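Local coordinates for abhydrolase domain-containing protein (Exiguobacterium antarcticum, PDB 5H3H), which probably hydrolyses esters as an alpha/beta-hydrolase-fold esterase, and is thought to have perhydrolase activity, with peroxyacetic acid bound in its pocket, at residues 23-28 against 50-56. Residues are numbered along the deposited sequence.
Sequences PVVMLH and RYIGVDY
Strands 23-27 and 50-54 run parallel, their axes 4.7 Å apart at closest approach and crossing at -23°. P23 pairs with R50, V24 with Y51, V25 with I52 and M26 with G53. Three good backbone hydrogen bonds hold this register: V24 N to R50 O (3.0 Å), I52 N to V24 O (3.0 Å) and M26 N to I52 O (2.9 Å). A fourth, V54 N to M26 O, is weak at 3.4 Å; beyond it the chains splay, CA-CA reaching 7.4 Å at H28-D55, and a water spans M26 O, V54 O and, weakly, H28 N.

On one face, I52 (chi1 m) pushes CD1 against P23 CB (3.3 Å), and V54 CG2 abuts L27 CD1 (3.3 Å), beneath I78 of helix 71-85. On the other, side-chain-less G53 lies beneath the Y51 ring, whose OH reaches N34; M26 SD meets the ring edge at CE1 (3.7 Å), a Met-aromatic contact near helix 38-46.

The splayed ends are bridged by H28 (chi1 p) and Y56 (chi1 m), rings oblique, centroids 4.2 Å apart; Y56 OH donates to H28 O (2.6 Å). Linked by helix 38-46, the strands form a beta-alpha-beta crossover of the alpha/beta hydrolase fold.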
ATOM      1  N   PRO B  23      13.315 -15.443   5.545  1.00 25.84           N
ATOM      2  CA  PRO B  23      12.600 -15.808   4.318  1.00 23.02           C
ATOM      3  C   PRO B  23      13.048 -15.014   3.095  1.00 22.26           C
ATOM      4  O   PRO B  23      13.250 -13.788   3.179  1.00 22.43           O
ATOM      5  CB  PRO B  23      11.143 -15.518   4.662  1.00 27.00           C
ATOM      6  CG  PRO B  23      11.198 -14.466   5.684  1.00 26.88           C
ATOM      7  CD  PRO B  23      12.437 -14.728   6.469  1.00 26.12           C
ATOM      8  N   VAL B  24      13.236 -15.761   2.004  1.00 20.04           N
ATOM      9  CA  VAL B  24      13.618 -15.296   0.690  1.00 19.76           C
ATOM     10  C   VAL B  24      12.525 -15.875  -0.176  1.00 18.74           C
ATOM     11  O   VAL B  24      12.460 -17.109  -0.341  1.00 20.92           O
ATOM     12  CB  VAL B  24      15.000 -15.824   0.267  1.00 19.65           C
ATOM     13  CG1 VAL B  24      15.448 -15.214  -1.076  1.00 21.11           C
ATOM     14  CG2 VAL B  24      16.006 -15.550   1.330  1.00 21.68           C
ATOM     15  N   VAL B  25      11.604 -15.009  -0.619  1.00 16.93           N
ATOM     16  CA  VAL B  25      10.440 -15.411  -1.395  1.00 17.69           C
ATOM     17  C   VAL B  25      10.856 -15.228  -2.865  1.00 20.83           C
ATOM     18  O   VAL B  25      11.212 -14.141  -3.249  1.00 20.05           O
ATOM     19  CB  VAL B  25       9.227 -14.539  -1.086  1.00 20.30           C
ATOM     20  CG1 VAL B  25       8.075 -14.822  -2.044  1.00 19.83           C
ATOM     21  CG2 VAL B  25       8.772 -14.722   0.369  1.00 19.74           C
ATOM     22  N   MET B  26      10.888 -16.323  -3.619  1.00 19.08           N
ATOM     23  CA  MET B  26      11.373 -16.298  -4.990  1.00 21.43           C
ATOM     24  C   MET B  26      10.207 -16.478  -5.985  1.00 20.07           C
ATOM     25  O   MET B  26       9.497 -17.443  -5.895  1.00 20.25           O
ATOM     26  CB  MET B  26      12.469 -17.324  -5.111  1.00 23.61           C
ATOM     27  CG  MET B  26      13.711 -16.825  -4.337  1.00 27.09           C
ATOM     28  SD  MET B  26      15.181 -17.792  -4.626  1.00 31.90           S
ATOM     29  CE  MET B  26      15.823 -17.102  -6.126  1.00 31.03           C
ATOM     30  N   LEU B  27      10.014 -15.495  -6.883  1.00 19.14           N
ATOM     31  CA  LEU B  27       8.914 -15.472  -7.845  1.00 18.34           C
ATOM     32  C   LEU B  27       9.421 -15.720  -9.303  1.00 17.83           C
ATOM     33  O   LEU B  27      10.163 -14.896  -9.841  1.00 18.57           O
ATOM     34  CB  LEU B  27       8.249 -14.142  -7.796  1.00 19.05           C
ATOM     35  CG  LEU B  27       7.328 -13.710  -6.649  1.00 21.36           C
ATOM     36  CD1 LEU B  27       7.180 -14.752  -5.571  1.00 22.45           C
ATOM     37  CD2 LEU B  27       7.705 -12.358  -6.169  1.00 23.62           C
ATOM     38  N   HIS B  28       8.999 -16.850  -9.863  1.00 17.83           N
ATOM     39  CA  HIS B  28       9.520 -17.361 -11.151  1.00 17.63           C
ATOM     40  C   HIS B  28       9.095 -16.555 -12.380  1.00 18.71           C
ATOM     41  O   HIS B  28       8.166 -15.747 -12.358  1.00 15.19           O
ATOM     42  CB  HIS B  28       9.179 -18.853 -11.284  1.00 17.77           C
ATOM     43  CG  HIS B  28       7.724 -19.172 -11.474  1.00 17.79           C
ATOM     44  ND1 HIS B  28       7.102 -19.126 -12.701  1.00 16.95           N
ATOM     45  CD2 HIS B  28       6.765 -19.547 -10.587  1.00 21.54           C
ATOM     46  CE1 HIS B  28       5.829 -19.456 -12.568  1.00 19.45           C
ATOM     47  NE2 HIS B  28       5.607 -19.768 -11.301  1.00 19.72           N
ATOM     48  N   ARG B  50      15.550 -19.463   4.648  1.00 25.41           N
ATOM     49  CA  ARG B  50      14.360 -20.173   4.365  1.00 25.04           C
ATOM     50  C   ARG B  50      13.887 -19.790   2.952  1.00 24.29           C
ATOM     51  O   ARG B  50      13.628 -18.625   2.685  1.00 27.07           O
ATOM     52  CB  ARG B  50      13.334 -19.802   5.388  1.00 25.33           C
ATOM     53  CG  ARG B  50      12.030 -20.516   5.251  1.00 25.74           C
ATOM     54  CD  ARG B  50      11.140 -20.075   6.384  1.00 26.25           C
ATOM     55  NE  ARG B  50       9.776 -20.554   6.209  1.00 28.62           N
ATOM     56  CZ  ARG B  50       8.767 -20.243   7.010  1.00 32.67           C
ATOM     57  NH1 ARG B  50       8.977 -19.440   8.065  1.00 31.79           N
ATOM     58  NH2 ARG B  50       7.526 -20.699   6.756  1.00 30.43           N
ATOM     59  N   TYR B  51      13.780 -20.795   2.086  1.00 24.19           N
ATOM     60  CA  TYR B  51      13.350 -20.669   0.691  1.00 22.79           C
ATOM     61  C   TYR B  51      11.839 -20.752   0.621  1.00 22.04           C
ATOM     62  O   TYR B  51      11.249 -21.678   1.151  1.00 24.36           O
ATOM     63  CB  TYR B  51      13.989 -21.806  -0.122  1.00 21.23           C
ATOM     64  CG  TYR B  51      13.549 -21.869  -1.539  1.00 22.82           C
ATOM     65  CD1 TYR B  51      14.078 -20.996  -2.512  1.00 21.72           C
ATOM     66  CD2 TYR B  51      12.598 -22.820  -1.956  1.00 22.94           C
ATOM     67  CE1 TYR B  51      13.698 -21.101  -3.833  1.00 22.38           C
ATOM     68  CE2 TYR B  51      12.204 -22.888  -3.288  1.00 20.97           C
ATOM     69  CZ  TYR B  51      12.754 -22.046  -4.216  1.00 22.27           C
ATOM     70  OH  TYR B  51      12.308 -22.113  -5.553  1.00 20.41           O
ATOM     71  N   ILE B  52      11.194 -19.761   0.014  1.00 19.85           N
ATOM     72  CA  ILE B  52       9.781 -19.780  -0.203  1.00 20.74           C
ATOM     73  C   ILE B  52       9.581 -19.590  -1.719  1.00 19.51           C
ATOM     74  O   ILE B  52       9.573 -18.503  -2.188  1.00 17.50           O
ATOM     75  CB  ILE B  52       9.036 -18.731   0.627  1.00 22.50           C
ATOM     76  CG1 ILE B  52       9.145 -19.025   2.141  1.00 27.33           C
ATOM     77  CG2 ILE B  52       7.571 -18.677   0.242  1.00 22.47           C
ATOM     78  CD1 ILE B  52       9.983 -18.011   2.862  1.00 31.05           C
ATOM     79  N   GLY B  53       9.425 -20.684  -2.457  1.00 20.90           N
ATOM     80  CA  GLY B  53       9.291 -20.606  -3.921  1.00 19.29           C
ATOM     81  C   GLY B  53       7.835 -20.797  -4.265  1.00 19.21           C
ATOM     82  O   GLY B  53       7.314 -21.895  -4.047  1.00 24.52           O
ATOM     83  N   VAL B  54       7.203 -19.746  -4.742  1.00 18.65           N
ATOM     84  CA  VAL B  54       5.797 -19.805  -5.088  1.00 22.00           C
ATOM     85  C   VAL B  54       5.604 -20.326  -6.514  1.00 22.57           C
ATOM     86  O   VAL B  54       6.365 -19.921  -7.448  1.00 20.74           O
ATOM     87  CB  VAL B  54       5.066 -18.480  -4.923  1.00 25.75           C
ATOM     88  CG1 VAL B  54       5.313 -17.849  -3.538  1.00 23.97           C
ATOM     89  CG2 VAL B  54       5.424 -17.526  -6.014  1.00 31.18           C
ATOM     90  N   ASP B  55       4.643 -21.232  -6.705  1.00 21.65           N
ATOM     91  CA  ASP B  55       4.193 -21.558  -8.096  1.00 20.18           C
ATOM     92  C   ASP B  55       2.972 -20.737  -8.275  1.00 18.75           C
ATOM     93  O   ASP B  55       2.036 -20.935  -7.492  1.00 20.72           O
ATOM     94  CB  ASP B  55       3.820 -23.039  -8.271  1.00 19.81           C
ATOM     95  CG  ASP B  55       5.016 -24.000  -8.256  1.00 21.26           C
ATOM     96  OD1 ASP B  55       6.198 -23.572  -8.316  1.00 23.78           O
ATOM     97  OD2 ASP B  55       4.767 -25.216  -8.223  1.00 22.50           O
ATOM     98  N   TYR B  56       2.920 -19.829  -9.244  1.00 16.50           N
ATOM     99  CA  TYR B  56       1.720 -19.049  -9.443  1.00 20.82           C
ATOM    100  C   TYR B  56       0.596 -19.968  -9.846  1.00 19.71           C
ATOM    101  O   TYR B  56       0.822 -21.097 -10.369  1.00 19.92           O
ATOM    102  CB  TYR B  56       1.817 -17.965 -10.521  1.00 21.36           C
ATOM    103  CG  TYR B  56       3.019 -17.130 -10.475  1.00 23.66           C
ATOM    104  CD1 TYR B  56       3.301 -16.312  -9.393  1.00 25.16           C
ATOM    105  CD2 TYR B  56       3.849 -17.068 -11.577  1.00 23.78           C
ATOM    106  CE1 TYR B  56       4.463 -15.522  -9.375  1.00 24.11           C
ATOM    107  CE2 TYR B  56       4.972 -16.292 -11.579  1.00 22.41           C
ATOM    108  CZ  TYR B  56       5.303 -15.534 -10.479  1.00 23.77           C
ATOM    109  OH  TYR B  56       6.465 -14.816 -10.590  1.00 21.36           O
TER
HETATM  110  O   HOH W   1       8.828 -19.152  -8.005  1.00 18.55           O